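Long-range contacts in plasmid stabilization system (Mesorhizobium opportunistum, PDB 5CEG), which probably acts as the toxin, a ParE-type member of the RelE family, of a type II toxin-antitoxin system, and is held here by its antitoxin: residues Val17-Ser22 / Val98-Val104; Gln50-Arg54 / Val79-Leu85; Pro62-Arg67 / Asp92-Val98. One frame throughout, in Å; residues are numbered along the deposited sequence. Where two conformers were deposited one is given.

Contact 1 of 3, residues Val17-Ser22 / Val98-Val104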
loop_
_atom_site.group_PDB
_atom_site.type_symbol
_atom_site.label_atom_id
_atom_site.label_comp_id
_atom_site.label_asym_id
_atom_site.label_seq_id
_atom_site.Cartn_x
_atom_site.Cartn_y
_atom_site.Cartn_z
ATOM N N VAL B 17 37.896 16.853 2.030
ATOM C CA VAL B 17 37.659 17.337 3.385
ATOM C C VAL B 17 37.751 16.169 4.367
ATOM O O VAL B 17 37.710 15.003 3.949
ATOM C CB VAL B 17 36.286 18.034 3.515
ATOM C CG1 VAL B 17 36.072 18.990 2.362
ATOM C CG2 VAL B 17 35.168 17.017 3.562
ATOM N N ARG B 18 37.888 16.473 5.660
ATOM C CA ARG B 18 37.895 15.429 6.687
ATOM C C ARG B 18 36.518 14.781 6.758
ATOM O O ARG B 18 35.509 15.479 6.785
ATOM C CB ARG B 18 38.274 15.985 8.066
ATOM C CG ARG B 18 38.315 14.920 9.168
ATOM C CD ARG B 18 39.484 15.131 10.112
ATOM N NE ARG B 18 39.419 14.364 11.357
ATOM C CZ ARG B 18 40.120 13.259 11.607
ATOM N NH1 ARG B 18 40.935 12.753 10.690
ATOM N NH2 ARG B 18 40.008 12.656 12.780
ATOM N N LEU B 19 36.483 13.460 6.783
ATOM C CA LEU B 19 35.206 12.769 6.896
ATOM C C LEU B 19 35.218 11.873 8.121
ATOM O O LEU B 19 36.098 11.027 8.294
ATOM C CB LEU B 19 34.899 11.958 5.629
ATOM C CG LEU B 19 33.436 11.479 5.516
ATOM C CD1 LEU B 19 32.932 11.578 4.081
ATOM C CD2 LEU B 19 33.311 10.069 6.014
ATOM N N VAL B 20 34.225 12.069 8.979
ATOM C CA VAL B 20 34.102 11.299 10.198
ATOM C C VAL B 20 32.698 10.711 10.281
ATOM O O VAL B 20 31.793 11.145 9.557
ATOM C CB VAL B 20 34.401 12.159 11.442
ATOM C CG1 VAL B 20 35.903 12.560 11.454
ATOM C CG2 VAL B 20 33.533 13.408 11.459
ATOM N N TRP B 21 32.551 9.706 11.137
ATOM C CA TRP B 21 31.295 8.966 11.283
ATOM C C TRP B 21 30.898 8.985 12.749
ATOM O O TRP B 21 31.735 8.776 13.618
ATOM C CB TRP B 21 31.441 7.511 10.812
ATOM C CG TRP B 21 31.979 7.303 9.418
ATOM C CD1 TRP B 21 33.245 7.586 8.972
ATOM C CD2 TRP B 21 31.283 6.720 8.299
ATOM N NE1 TRP B 21 33.373 7.234 7.648
ATOM C CE2 TRP B 21 32.186 6.699 7.211
ATOM C CE3 TRP B 21 29.987 6.220 8.110
ATOM C CZ2 TRP B 21 31.833 6.200 5.959
ATOM C CZ3 TRP B 21 29.639 5.734 6.866
ATOM C CH2 TRP B 21 30.560 5.722 5.805
ATOM N N SER B 22 29.625 9.229 13.041
ATOM C CA SER B 22 29.188 9.142 14.427
ATOM C C SER B 22 29.380 7.720 14.944
ATOM O O SER B 22 29.364 6.755 14.180
ATOM C CB SER B 22 27.718 9.563 14.561
ATOM O OG SER B 22 26.869 8.483 14.180
ATOM N N VAL B 98 34.619 23.737 3.520
ATOM C CA VAL B 98 34.030 22.793 4.466
ATOM C C VAL B 98 35.148 22.169 5.295
ATOM O O VAL B 98 36.159 21.720 4.741
ATOM C CB VAL B 98 33.227 21.697 3.729
ATOM C CG1 VAL B 98 32.755 20.608 4.708
ATOM C CG2 VAL B 98 32.057 22.316 2.974
ATOM N N GLU B 99 34.999 22.150 6.616
ATOM C CA GLU B 99 36.068 21.600 7.455
ATOM C C GLU B 99 35.869 20.101 7.698
ATOM O O GLU B 99 36.833 19.331 7.672
ATOM C CB GLU B 99 36.171 22.349 8.787
ATOM C CG GLU B 99 37.166 21.706 9.738
ATOM C CD GLU B 99 38.042 22.678 10.499
ATOM O OE1 GLU B 99 38.059 23.871 10.151
ATOM O OE2 GLU B 99 38.717 22.234 11.457
ATOM N N TRP B 100 34.623 19.671 7.910
ATOM C CA TRP B 100 34.399 18.237 7.802
ATOM C C TRP B 100 32.994 17.872 7.410
ATOM O O TRP B 100 32.089 18.687 7.314
ATOM C CB TRP B 100 34.729 17.492 9.094
ATOM C CG TRP B 100 33.814 17.833 10.190
ATOM C CD1 TRP B 100 32.705 17.155 10.600
ATOM C CD2 TRP B 100 33.926 18.971 11.021
ATOM N NE1 TRP B 100 32.119 17.813 11.660
ATOM C CE2 TRP B 100 32.860 18.932 11.934
ATOM C CE3 TRP B 100 34.833 20.023 11.087
ATOM C CZ2 TRP B 100 32.688 19.905 12.893
ATOM C CZ3 TRP B 100 34.661 20.983 12.027
ATOM C CH2 TRP B 100 33.595 20.929 12.911
ATOM N N VAL B 101 32.902 16.608 7.025
ATOM C CA VAL B 101 31.624 15.961 6.756
ATOM C C VAL B 101 31.441 14.963 7.882
ATOM O O VAL B 101 32.345 14.175 8.143
ATOM C CB VAL B 101 31.618 15.254 5.395
ATOM C CG1 VAL B 101 30.477 14.225 5.320
ATOM C CG2 VAL B 101 31.498 16.288 4.282
ATOM N N GLU B 102 30.299 15.005 8.573
ATOM C CA GLU B 102 29.981 13.952 9.536
ATOM C C GLU B 102 28.834 13.089 9.025
ATOM O O GLU B 102 27.737 13.599 8.815
ATOM C CB GLU B 102 29.587 14.513 10.915
ATOM C CG GLU B 102 29.185 13.359 11.878
ATOM C CD GLU B 102 28.670 13.789 13.243
ATOM O OE1 GLU B 102 28.728 14.988 13.579
ATOM O OE2 GLU B 102 28.223 12.889 13.995
ATOM N N ILE B 103 29.093 11.803 8.814
ATOM C CA ILE B 103 28.010 10.875 8.497
ATOM C C ILE B 103 27.363 10.463 9.820
ATOM O O ILE B 103 27.990 9.853 10.687
ATOM C CB ILE B 103 28.512 9.666 7.688
ATOM C CG1 ILE B 103 29.099 10.169 6.365
ATOM C CG2 ILE B 103 27.373 8.678 7.445
ATOM C CD1 ILE B 103 29.607 9.084 5.432
ATOM N N VAL B 104 26.098 10.848 9.972
ATOM C CA VAL B 104 25.410 10.681 11.250
ATOM C C VAL B 104 24.736 9.307 11.405
ATOM O O VAL B 104 24.793 8.704 12.479
ATOM C CB VAL B 104 24.389 11.820 11.428
ATOM C CG1 VAL B 104 23.608 11.660 12.737
ATOM C CG2 VAL B 104 25.119 13.168 11.415
HETATM O O HOH W 1 38.685 19.267 5.909
#
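On the helix-covered face of this parallel strand pair, Ile103 CD1 sits over the six-membered ring of Trp21, 3.5 Å from its centroid, a CH-pi contact. Leu19 extends the apolar row, its CD1 3.8 Å from Val101 CG1 and its CD2 3.9 Å from Ile103 CD1; Ala55, Leu58 and Ala59 of helix 41-60 close over this layer. Between the strands, the backbone alternates: Val101 N to Arg18 O, Val20 N to Val101 O, Ile103 N to Val20 O and Ser22 N to Ile103 O are all 2.9 Å hydrogen bonds. At one end a water joins Arg18 N (2.9 Å) to Glu99 O (2.6 Å), where the classic beta bulge of Glu99 and Trp100 opposite Val90 begins. At the other, Ser22 OG donates to Val104 O (2.7 Å) and also N-caps helix 23-37. Val20 and Glu102 line the opposite face, Glu102 paired with a basic side chain of the antitoxin, which also reaches Trp21. The edge strand thus joins toxin core and antitoxin interface.

Contact 2 of 3, residues Gln50-Arg54 / Val79-Leu85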
loop_
_atom_site.group_PDB
_atom_site.type_symbol
_atom_site.label_atom_id
_atom_site.label_comp_id
_atom_site.label_asym_id
_atom_site.label_seq_id
_atom_site.Cartn_x
_atom_site.Cartn_y
_atom_site.Cartn_z
ATOM N N GLN B 50 30.676 -0.622 -1.760
ATOM C CA GLN B 50 29.819 0.431 -2.291
ATOM C C GLN B 50 29.701 1.606 -1.324
ATOM O O GLN B 50 29.728 2.773 -1.740
ATOM C CB GLN B 50 28.432 -0.135 -2.620
ATOM C CG GLN B 50 28.503 -1.135 -3.782
ATOM C CD GLN B 50 27.270 -2.010 -3.925
ATOM O OE1 GLN B 50 26.253 -1.797 -3.267
ATOM N NE2 GLN B 50 27.365 -3.019 -4.785
ATOM N N LEU B 51 29.578 1.301 -0.037
ATOM C CA LEU B 51 29.425 2.361 0.955
ATOM C C LEU B 51 30.730 3.140 1.114
ATOM O O LEU B 51 30.710 4.362 1.241
ATOM C CB LEU B 51 28.961 1.781 2.292
ATOM C CG LEU B 51 27.501 1.323 2.298
ATOM C CD1 LEU B 51 27.245 0.377 3.459
ATOM C CD2 LEU B 51 26.554 2.539 2.372
ATOM N N GLU B 52 31.860 2.436 1.092
ATOM C CA GLU B 52 33.156 3.112 1.149
ATOM C C GLU B 52 33.344 4.013 -0.073
ATOM O O GLU B 52 33.805 5.153 0.051
ATOM C CB GLU B 52 34.301 2.100 1.238
ATOM C CG GLU B 52 35.668 2.771 1.348
ATOM C CD GLU B 52 36.814 1.780 1.414
ATOM O OE1 GLU B 52 36.652 0.626 0.958
ATOM O OE2 GLU B 52 37.886 2.169 1.916
ATOM N N ALA B 53 32.957 3.517 -1.243
ATOM C CA ALA B 53 33.092 4.314 -2.463
ATOM C C ALA B 53 32.245 5.579 -2.384
ATOM O O ALA B 53 32.684 6.658 -2.776
ATOM C CB ALA B 53 32.709 3.491 -3.694
ATOM N N ARG B 54 31.025 5.457 -1.875
ATOM C CA ARG B 54 30.142 6.615 -1.801
ATOM C C ARG B 54 30.694 7.633 -0.796
ATOM O O ARG B 54 30.616 8.840 -1.024
ATOM C CB ARG B 54 28.713 6.191 -1.413
ATOM C CG ARG B 54 27.620 7.236 -1.711
ATOM C CD ARG B 54 27.451 7.491 -3.216
ATOM N NE ARG B 54 26.100 7.945 -3.562
ATOM C CZ ARG B 54 25.808 8.726 -4.604
ATOM N NH1 ARG B 54 26.775 9.147 -5.412
ATOM N NH2 ARG B 54 24.541 9.070 -4.847
ATOM N N VAL B 79 21.938 8.816 -1.275
ATOM C CA VAL B 79 21.450 7.450 -1.424
ATOM C C VAL B 79 22.531 6.524 -1.987
ATOM O O VAL B 79 23.274 6.889 -2.903
ATOM C CB VAL B 79 20.181 7.409 -2.329
ATOM C CG1 VAL B 79 19.722 5.970 -2.584
ATOM C CG2 VAL B 79 19.056 8.202 -1.696
ATOM N N GLU B 80 22.634 5.340 -1.388
ATOM C CA GLU B 80 23.435 4.236 -1.900
ATOM C C GLU B 80 22.586 2.990 -1.716
ATOM O O GLU B 80 22.680 2.302 -0.695
ATOM C CB GLU B 80 24.779 4.128 -1.164
ATOM C CG GLU B 80 25.661 2.967 -1.623
ATOM C CD GLU B 80 25.976 3.028 -3.100
ATOM O OE1 GLU B 80 26.310 4.132 -3.591
ATOM O OE2 GLU B 80 25.882 1.979 -3.768
ATOM N N ALA B 81 21.724 2.722 -2.696
ATOM C CA ALA B 81 20.658 1.739 -2.537
ATOM C C ALA B 81 21.164 0.392 -2.029
ATOM O O ALA B 81 22.183 -0.113 -2.516
ATOM C CB ALA B 81 19.925 1.552 -3.862
ATOM N N PRO B 82 20.459 -0.199 -1.056
ATOM C CA PRO B 82 19.194 0.200 -0.411
ATOM C C PRO B 82 19.345 1.120 0.808
ATOM O O PRO B 82 18.400 1.260 1.604
ATOM C CB PRO B 82 18.612 -1.146 0.027
ATOM C CG PRO B 82 19.846 -1.932 0.389
ATOM C CD PRO B 82 20.880 -1.547 -0.628
ATOM N N PHE B 83 20.521 1.726 0.957
ATOM C CA PHE B 83 20.824 2.543 2.128
ATOM C C PHE B 83 20.679 4.027 1.852
ATOM O O PHE B 83 20.809 4.494 0.720
ATOM C CB PHE B 83 22.247 2.255 2.635
ATOM C CG PHE B 83 22.537 0.798 2.781
ATOM C CD1 PHE B 83 21.979 0.074 3.821
ATOM C CD2 PHE B 83 23.335 0.145 1.855
ATOM C CE1 PHE B 83 22.229 -1.277 3.948
ATOM C CE2 PHE B 83 23.589 -1.202 1.972
ATOM C CZ PHE B 83 23.032 -1.919 3.006
ATOM N N VAL B 84 20.406 4.765 2.918
ATOM C CA VAL B 84 20.374 6.208 2.878
ATOM C C VAL B 84 21.430 6.705 3.857
ATOM O O VAL B 84 21.394 6.347 5.038
ATOM C CB VAL B 84 18.975 6.724 3.269
ATOM C CG1 VAL B 84 18.993 8.199 3.480
ATOM C CG2 VAL B 84 17.933 6.313 2.208
ATOM N N LEU B 85 22.392 7.481 3.369
ATOM C CA LEU B 85 23.371 8.089 4.260
ATOM C C LEU B 85 22.824 9.427 4.723
ATOM O O LEU B 85 22.502 10.273 3.899
ATOM C CB LEU B 85 24.720 8.297 3.564
ATOM C CG LEU B 85 25.545 7.118 3.041
ATOM C CD1 LEU B 85 26.790 7.644 2.344
ATOM C CD2 LEU B 85 25.950 6.179 4.147
HETATM O O HOH W 2 24.919 -0.557 -1.521
HETATM O O HOH W 3 28.851 3.802 -4.577
#
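This is a helix-on-sheet contact, in which one turn of helix 41-60 lies against the strand 76-80 and strand 83-90 hairpin close to the turn that joins them. The short axes of helix 50-54 and strand 83-85 approach to 11.1 Å at an angle of 27°, a spacing that leaves room for one layer of interleaved side chains. Leu51 fills it: its CD2 lies 4.0 Å from Phe83 CD2 and 4.1 Å from both Leu85 CD2 and Glu80 CG. Leu29 and Ile32 of helix 23-37 pack on Leu51 and Phe83 respectively, while Tyr47 meets the Phe83 ring edge-to-face.

Glu80 and Phe83 exchange two backbone hydrogen bonds, Glu80 N to Phe83 O (2.9 Å) and Phe83 N to Glu80 O (2.8 Å), around a two-residue turn with a cis peptide before Pro82. Two helices packed on one face of such a sheet make up the compact alpha/beta fold of ParE and RelE toxins.

Beside this apolar core the contact turns polar, at the interface with a second subunit. Arg54 reaches along Leu85, CG to CD1 4.2 Å, and gives hydrogen bonds to Val79 O from NE (3.1 Å) and NH2 (3.2 Å). Its pairing with Glu80 is a long salt bridge of charges alone, NE to OE1 3.8 Å. Arg54 also bonds Gln57, and the carbonyls of Arg63 and Gly65 in the second subunit. Two waters bridge the remaining gap: one donates to Gln50 O (3.1 Å) and Glu80 OE1 (2.7 Å), the other to Gln50 OE1 (2.5 Å) and Ala81 O (2.9 Å).

Contact 3 of 3, residues Pro62-Arg67 / Asp92-Val98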
loop_
_atom_site.group_PDB
_atom_site.type_symbol
_atom_site.label_atom_id
_atom_site.label_comp_id
_atom_site.label_asym_id
_atom_site.label_seq_id
_atom_site.Cartn_x
_atom_site.Cartn_y
_atom_site.Cartn_z
ATOM N N PRO B 62 31.616 17.538 -0.760
ATOM C CA PRO B 62 30.843 17.453 0.487
ATOM C C PRO B 62 29.381 17.879 0.384
ATOM O O PRO B 62 28.591 17.540 1.274
ATOM C CB PRO B 62 31.610 18.392 1.440
ATOM C CG PRO B 62 32.476 19.228 0.571
ATOM C CD PRO B 62 32.813 18.384 -0.615
ATOM N N ARG B 63 29.012 18.584 -0.681
ATOM C CA ARG B 63 27.632 19.021 -0.821
ATOM C C ARG B 63 26.857 18.207 -1.859
ATOM O O ARG B 63 25.851 18.672 -2.397
ATOM C CB ARG B 63 27.599 20.511 -1.169
ATOM C CG ARG B 63 28.247 21.371 -0.076
ATOM C CD ARG B 63 28.101 22.868 -0.365
ATOM N NE ARG B 63 28.601 23.705 0.728
ATOM C CZ ARG B 63 29.833 24.206 0.798
ATOM N NH1 ARG B 63 30.723 23.957 -0.158
ATOM N NH2 ARG B 63 30.180 24.967 1.832
ATOM N N MET B 64 27.283 16.978 -2.129
ATOM C CA MET B 64 26.554 16.203 -3.140
ATOM C C MET B 64 25.208 15.660 -2.620
ATOM O O MET B 64 24.315 15.361 -3.413
ATOM C CB MET B 64 27.446 15.081 -3.712
ATOM C CG MET B 64 27.941 14.037 -2.758
ATOM S SD MET B 64 29.201 13.017 -3.592
ATOM C CE MET B 64 28.223 12.272 -4.901
ATOM N N GLY B 65 25.028 15.579 -1.303
ATOM C CA GLY B 65 23.763 15.136 -0.746
ATOM C C GLY B 65 22.695 16.226 -0.768
ATOM O O GLY B 65 22.986 17.405 -0.568
ATOM N N VAL B 66 21.453 15.831 -1.019
ATOM C CA VAL B 66 20.341 16.774 -1.044
ATOM C C VAL B 66 19.969 17.216 0.365
ATOM O O VAL B 66 19.875 16.389 1.272
ATOM C CB VAL B 66 19.112 16.146 -1.735
ATOM C CG1 VAL B 66 17.873 16.989 -1.506
ATOM C CG2 VAL B 66 19.388 15.956 -3.230
ATOM N N ARG B 67 19.750 18.515 0.556
ATOM C CA ARG B 67 19.343 19.009 1.863
ATOM C C ARG B 67 17.987 18.460 2.266
ATOM O O ARG B 67 17.057 18.402 1.449
ATOM C CB ARG B 67 19.292 20.536 1.877
ATOM C CG ARG B 67 20.647 21.219 1.920
ATOM C CD ARG B 67 20.452 22.668 2.362
ATOM N NE ARG B 67 21.698 23.419 2.530
ATOM C CZ ARG B 67 22.465 23.370 3.616
ATOM N NH1 ARG B 67 22.142 22.571 4.624
ATOM N NH2 ARG B 67 23.575 24.100 3.684
ATOM N N ASP B 92 27.715 24.470 8.087
ATOM C CA ASP B 92 26.527 24.134 7.317
ATOM C C ASP B 92 26.203 25.269 6.343
ATOM O O ASP B 92 25.225 25.992 6.518
ATOM C CB ASP B 92 25.340 23.882 8.254
ATOM C CG ASP B 92 24.069 23.531 7.503
ATOM O OD1 ASP B 92 24.164 22.775 6.526
ATOM O OD2 ASP B 92 22.986 24.023 7.878
ATOM N N THR B 93 27.038 25.432 5.326
ATOM C CA THR B 93 26.873 26.511 4.351
ATOM C C THR B 93 26.640 25.942 2.958
ATOM O O THR B 93 26.942 24.780 2.705
ATOM C CB THR B 93 28.105 27.418 4.319
ATOM O OG1 THR B 93 29.272 26.606 4.129
ATOM C CG2 THR B 93 28.240 28.186 5.628
ATOM N N ASP B 94 26.105 26.756 2.053
ATOM C CA ASP B 94 25.851 26.304 0.692
ATOM C C ASP B 94 27.062 26.511 -0.203
ATOM O O ASP B 94 27.147 25.944 -1.290
ATOM C CB ASP B 94 24.643 27.026 0.102
ATOM C CG ASP B 94 23.341 26.540 0.687
ATOM O OD1 ASP B 94 23.298 25.378 1.137
ATOM O OD2 ASP B 94 22.364 27.316 0.694
ATOM N N ASP B 95 27.993 27.339 0.256
ATOM C CA ASP B 95 29.219 27.589 -0.484
ATOM C C ASP B 95 30.324 27.989 0.476
ATOM O O ASP B 95 30.062 28.475 1.575
ATOM C CB ASP B 95 29.008 28.676 -1.540
ATOM C CG ASP B 95 28.440 29.947 -0.956
ATOM O OD1 ASP B 95 27.231 30.202 -1.148
ATOM O OD2 ASP B 95 29.199 30.692 -0.300
ATOM N N GLY B 96 31.563 27.781 0.058
ATOM C CA GLY B 96 32.690 28.115 0.902
ATOM C C GLY B 96 33.342 26.862 1.437
ATOM O O GLY B 96 32.850 25.756 1.208
ATOM N N PRO B 97 34.455 27.031 2.158
ATOM C CA PRO B 97 35.249 25.918 2.678
ATOM C C PRO B 97 34.464 25.049 3.650
ATOM O O PRO B 97 33.739 25.566 4.494
ATOM C CB PRO B 97 36.407 26.617 3.400
ATOM C CG PRO B 97 36.436 27.999 2.844
ATOM C CD PRO B 97 35.020 28.335 2.538
ATOM N N VAL B 98 34.619 23.737 3.520
ATOM C CA VAL B 98 34.030 22.793 4.466
ATOM C C VAL B 98 35.148 22.169 5.295
ATOM O O VAL B 98 36.159 21.720 4.741
ATOM C CB VAL B 98 33.227 21.697 3.729
ATOM C CG1 VAL B 98 32.755 20.608 4.708
ATOM C CG2 VAL B 98 32.057 22.316 2.974
#
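Arg63 extends its side chain into the bend of residues 93-98, where one face of its guanidinium lies against the backbone at Asp94 and Asp95 and the opposite face is covered by Val98 CG2, 3.4 Å from NH2. The edge of the group is read by backbone oxygens: NE donates to Thr93 O (2.8 Å), while NH1 (3.1 Å) and NH2 (2.9 Å) both donate to Gly96 O. NH2 also reaches Thr93 OG1 at 3.0 Å. One planar cation therefore gathers acceptors from both limbs of the bend and so bridges them. Gly96 suits this path, since its phi of 108° and psi of 176° would jam a side chain against the preceding carbonyl.

Arg67 works differently, through carboxylates. Its NH1 forms a salt bridge with Asp92 OD1 (2.8 Å), and its NE and NH2 both hold Asp94 OD1 at 2.9 Å, so that Arg67, Asp92 and Asp94 make a salt-bridge network. Asp94 has a further, weak and long ion pair with Arg76. At the sheet end Pro62 CG touches Val98 CG2 at 3.9 Å. The base of segment 62-67 is also held from within the fold, where the Tyr87 hydroxyl hydrogen-bonds Pro62 O and Gly65 N. Gln57 of a second subunit bonds Arg63 O, so this segment also faces the toxin-toxin interface.

The arrangement is the long loop of the beta-hairpin formed by strands 83-90 and 100-108 of the ParE/RelE-type sheet, clasped by two arginines from the segment running into strand 66-67, outermost within this chain.

From the N terminus, segment 17-22 meets 98-104, 76 residues further on at the nearest ends, so contact 1 closes the widest loop and encloses both others. Next comes helix 41-60, whose residues 50-54 meet the 79-85 hairpin in contact 2. Before that loop closes, the chain passes 62-67, the first half of contact 3, which is completed only at 92-98; contacts 2 and 3 therefore cross. Contact 1 fixes one edge of the sheet, contact 2 seats the helix on its middle strands, and contact 3 ties the approach to the other edge strand to the loop between strands 83-90 and 100-108. Contacts 1 and 3 share Val98.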